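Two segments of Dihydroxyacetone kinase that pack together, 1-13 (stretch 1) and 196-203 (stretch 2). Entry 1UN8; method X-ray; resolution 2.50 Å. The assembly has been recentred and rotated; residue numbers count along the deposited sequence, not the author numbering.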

# COMPACT_ATOMS: atom_id res chain seq x y z
N MET A 1 9.13 -3.96 20.57
CA MET A 1 7.66 -4.03 20.30
C MET A 1 7.34 -3.22 19.04
O MET A 1 6.47 -3.59 18.26
CB MET A 1 6.85 -3.50 21.52
N SER A 2 8.08 -2.13 18.84
CA SER A 2 7.87 -1.27 17.69
C SER A 2 8.28 -1.93 16.37
O SER A 2 9.44 -2.29 16.20
CB SER A 2 8.65 0.03 17.90
OG SER A 2 8.98 0.66 16.67
N GLN A 3 7.33 -2.09 15.45
CA GLN A 3 7.59 -2.67 14.13
C GLN A 3 7.31 -1.51 13.16
O GLN A 3 6.29 -1.49 12.46
CB GLN A 3 6.65 -3.85 13.86
CG GLN A 3 7.11 -4.78 12.75
CD GLN A 3 6.16 -5.94 12.51
OE1 GLN A 3 5.75 -6.62 13.44
NE2 GLN A 3 5.81 -6.18 11.24
N PHE A 4 8.23 -0.55 13.11
CA PHE A 4 8.04 0.65 12.30
C PHE A 4 9.36 1.20 11.78
O PHE A 4 10.33 1.31 12.52
CB PHE A 4 7.38 1.70 13.22
CG PHE A 4 6.66 2.82 12.49
CD1 PHE A 4 5.27 2.85 12.46
CD2 PHE A 4 7.36 3.88 11.92
CE1 PHE A 4 4.59 3.91 11.88
CE2 PHE A 4 6.69 4.95 11.34
CZ PHE A 4 5.30 4.96 11.32
N PHE A 5 9.41 1.54 10.50
CA PHE A 5 10.64 2.12 9.94
C PHE A 5 10.66 3.62 10.22
O PHE A 5 9.83 4.37 9.69
CB PHE A 5 10.72 1.93 8.42
CG PHE A 5 11.03 0.52 7.98
CD1 PHE A 5 10.09 -0.22 7.27
CD2 PHE A 5 12.28 -0.05 8.24
CE1 PHE A 5 10.40 -1.50 6.82
CE2 PHE A 5 12.60 -1.33 7.79
CZ PHE A 5 11.65 -2.06 7.08
N PHE A 6 11.58 4.05 11.08
CA PHE A 6 11.73 5.47 11.39
C PHE A 6 13.09 5.68 12.05
O PHE A 6 13.79 4.71 12.35
CB PHE A 6 10.58 5.97 12.28
CG PHE A 6 10.65 5.56 13.73
CD1 PHE A 6 11.29 6.37 14.67
CD2 PHE A 6 10.04 4.39 14.17
CE1 PHE A 6 11.32 6.02 16.02
CE2 PHE A 6 10.05 4.03 15.52
CZ PHE A 6 10.69 4.85 16.45
N ASN A 7 13.47 6.94 12.24
CA ASN A 7 14.75 7.28 12.84
C ASN A 7 14.51 7.88 14.22
O ASN A 7 14.32 7.15 15.19
CB ASN A 7 15.48 8.27 11.94
CG ASN A 7 16.92 8.49 12.35
OD1 ASN A 7 17.40 7.93 13.34
ND2 ASN A 7 17.63 9.31 11.59
N GLN A 8 14.52 9.21 14.30
CA GLN A 8 14.25 9.90 15.58
C GLN A 8 12.74 10.05 15.72
O GLN A 8 12.08 10.59 14.83
CB GLN A 8 14.91 11.28 15.60
CG GLN A 8 16.43 11.26 15.59
CD GLN A 8 17.00 10.41 16.73
OE1 GLN A 8 16.84 10.74 17.91
NE2 GLN A 8 17.67 9.31 16.37
N ARG A 9 12.17 9.59 16.83
CA ARG A 9 10.73 9.72 17.00
C ARG A 9 10.26 11.16 16.84
O ARG A 9 9.27 11.41 16.16
CB ARG A 9 10.29 9.20 18.38
CG ARG A 9 8.79 9.36 18.63
CD ARG A 9 7.97 8.57 17.62
NE ARG A 9 6.53 8.74 17.81
CZ ARG A 9 5.84 9.81 17.41
NH1 ARG A 9 6.46 10.80 16.79
NH2 ARG A 9 4.54 9.89 17.62
N THR A 10 10.97 12.10 17.46
CA THR A 10 10.58 13.50 17.39
C THR A 10 10.65 14.11 15.99
O THR A 10 10.02 15.14 15.74
CB THR A 10 11.39 14.41 18.38
OG1 THR A 10 12.77 14.43 18.00
CG2 THR A 10 11.28 13.88 19.80
N HIS A 11 11.41 13.50 15.08
CA HIS A 11 11.52 14.03 13.71
C HIS A 11 10.64 13.27 12.71
O HIS A 11 10.62 13.60 11.52
CB HIS A 11 12.98 13.97 13.24
CG HIS A 11 13.90 14.86 14.02
ND1 HIS A 11 15.27 14.85 13.83
CD2 HIS A 11 13.66 15.78 14.98
CE1 HIS A 11 15.83 15.73 14.65
NE2 HIS A 11 14.87 16.31 15.36
N LEU A 12 9.93 12.26 13.21
CA LEU A 12 9.07 11.39 12.41
C LEU A 12 8.24 12.13 11.37
O LEU A 12 8.44 11.95 10.16
CB LEU A 12 8.14 10.60 13.35
CG LEU A 12 7.28 9.37 12.98
CD1 LEU A 12 6.80 9.45 11.54
CD2 LEU A 12 8.07 8.12 13.20
N VAL A 13 7.30 12.96 11.83
CA VAL A 13 6.44 13.70 10.92
C VAL A 13 7.24 14.57 9.96
O VAL A 13 6.93 14.62 8.76
CB VAL A 13 5.44 14.58 11.68
CG1 VAL A 13 4.70 15.48 10.70
CG2 VAL A 13 4.46 13.70 12.43
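Stretch 2, residues 196-203: CHLPQETD

What holds the middle of stretch 2 against stretch 1? The answer is Pro199, which gives up more surface to the contact than any other residue of either segment. Its CB lies 3.6 Å from the centroid of the Phe4 ring and only 6° off the ring normal, so a proline C-H group points into the aromatic face in a CH-pi contact. Its CD also comes within 3.7 Å of Phe4 CE1. Two further apolar side chains reach the same CB: Leu12 CD2 at 3.8 Å and Phe6 CD2 at 4.1 Å. The pyrrolidine ring, puckered C-gamma endo, thus meets a pocket built from Phe4, Phe6 and Leu12.

How does the backbone of stretch 2 run past this pocket? It has no regular helix or strand, and neither does the part of stretch 1 that it follows most closely. The nearest CA atoms pair Gln3 with His197, Phe4 with Pro199 and Ser2 with Glu201, the last two at 5.4 Å and 4.9 Å between their CA atoms. From Phe4 back to Met1, stretch 1 accompanies stretch 2 from Pro199 out to Thr202, so over this part the two chains run in opposite directions. No direct hydrogen bond joins them among the modelled atoms, and their extended segments do not form a sheet. At Pro199 phi and psi are -75° and 53°, a bend between the more extended residues before and after it; a weak hydrogen bond from Gln200 N to Leu198 O, 2.7 Å long, spans the proline.

What lies around the proline and along the chain beyond it? On the His197 side, the carbonyl His197 O sits at the edge of the Phe4 ring, 3.5 Å from Phe4 CD1, while the CA-to-CB bond of Leu198 points away from stretch 1. The proline carbonyl meets a different group: Pro199 O is 3.5 Å from Arg9 CD and 3.7 Å from Phe6 CZ. Arg9 thus lies along the proline, with CD near its carbonyl and Arg9 NE 3.8 Å from Pro199 CG; its NH1 and NH2 are hydrogen-bonded elsewhere in the structure. Toward the start of the chain, Ser2 CB packs 3.6 Å from Gln200 O, and Met1 CB, the last side-chain atom modelled for that residue, lies 3.7 Å from Thr202 N and 3.8 Å from Glu201 CG.

Where does the contact become polar? It does so around Gln3 and His197, where water supplies the hydrogen bonds that the protein atoms do not make directly. Gln3 CB lies over one face of the imidazole, but Gln3 OE1 and His197 NE2 remain 3.9 Å apart. Water 2 links them, 2.6 Å from His197 NE2 and, through a weak bond, 3.5 Å from Gln3 OE1. Water 1 joins the backbones, accepting from Gln3 N at 2.9 Å and donating to Leu198 O at 2.8 Å.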

# COMPACT_ATOMS: atom_id res chain seq x y z
N CYS A 196 -3.26 -0.73 13.41
CA CYS A 196 -1.95 -0.41 12.84
C CYS A 196 -0.79 -0.49 13.82
O CYS A 196 -0.98 -0.48 15.04
CB CYS A 196 -1.98 1.01 12.26
SG CYS A 196 -2.41 2.24 13.52
N HIS A 197 0.42 -0.58 13.27
CA HIS A 197 1.62 -0.60 14.09
C HIS A 197 2.01 0.85 14.36
O HIS A 197 2.12 1.65 13.44
CB HIS A 197 2.77 -1.30 13.36
CG HIS A 197 2.57 -2.78 13.22
ND1 HIS A 197 2.33 -3.38 12.00
CD2 HIS A 197 2.54 -3.77 14.14
CE1 HIS A 197 2.16 -4.68 12.17
NE2 HIS A 197 2.28 -4.94 13.46
N LEU A 198 2.21 1.18 15.63
CA LEU A 198 2.57 2.54 16.00
C LEU A 198 4.08 2.69 16.11
O LEU A 198 4.78 1.73 16.42
CB LEU A 198 1.92 2.89 17.33
CG LEU A 198 0.39 2.90 17.31
CD1 LEU A 198 -0.13 3.09 18.73
CD2 LEU A 198 -0.11 4.02 16.38
N PRO A 199 4.61 3.89 15.83
CA PRO A 199 6.06 4.12 15.91
C PRO A 199 6.54 4.22 17.36
O PRO A 199 7.22 5.19 17.74
CB PRO A 199 6.24 5.42 15.14
CG PRO A 199 5.00 6.15 15.46
CD PRO A 199 3.92 5.08 15.33
N GLN A 200 6.21 3.22 18.17
CA GLN A 200 6.60 3.21 19.57
C GLN A 200 6.37 1.85 20.21
O GLN A 200 5.68 0.98 19.66
CB GLN A 200 5.78 4.23 20.33
CG GLN A 200 4.33 3.81 20.43
CD GLN A 200 3.38 4.98 20.54
OE1 GLN A 200 3.48 5.95 19.78
NE2 GLN A 200 2.44 4.90 21.49
N GLU A 201 6.96 1.68 21.38
CA GLU A 201 6.83 0.45 22.15
C GLU A 201 5.41 0.46 22.73
O GLU A 201 4.96 1.49 23.23
CB GLU A 201 7.87 0.48 23.27
CG GLU A 201 8.16 -0.83 23.94
CD GLU A 201 9.32 -0.70 24.91
OE1 GLU A 201 10.39 -0.21 24.48
OE2 GLU A 201 9.16 -1.08 26.10
N THR A 202 4.70 -0.66 22.64
CA THR A 202 3.34 -0.71 23.17
C THR A 202 3.12 -1.86 24.15
O THR A 202 4.02 -2.66 24.40
CB THR A 202 2.30 -0.83 22.04
OG1 THR A 202 2.63 -1.96 21.21
CG2 THR A 202 2.27 0.43 21.20
N ASP A 203 1.91 -1.94 24.68
CA ASP A 203 1.55 -3.00 25.62
C ASP A 203 1.16 -4.31 24.96
O ASP A 203 1.49 -5.39 25.47
CB ASP A 203 0.40 -2.53 26.52
CG ASP A 203 0.88 -2.13 27.90
OD1 ASP A 203 1.30 -3.03 28.65
OD2 ASP A 203 0.83 -0.92 28.21
O HOH W 1 4.72 -1.09 16.02
O HOH W 2 2.56 -7.21 14.70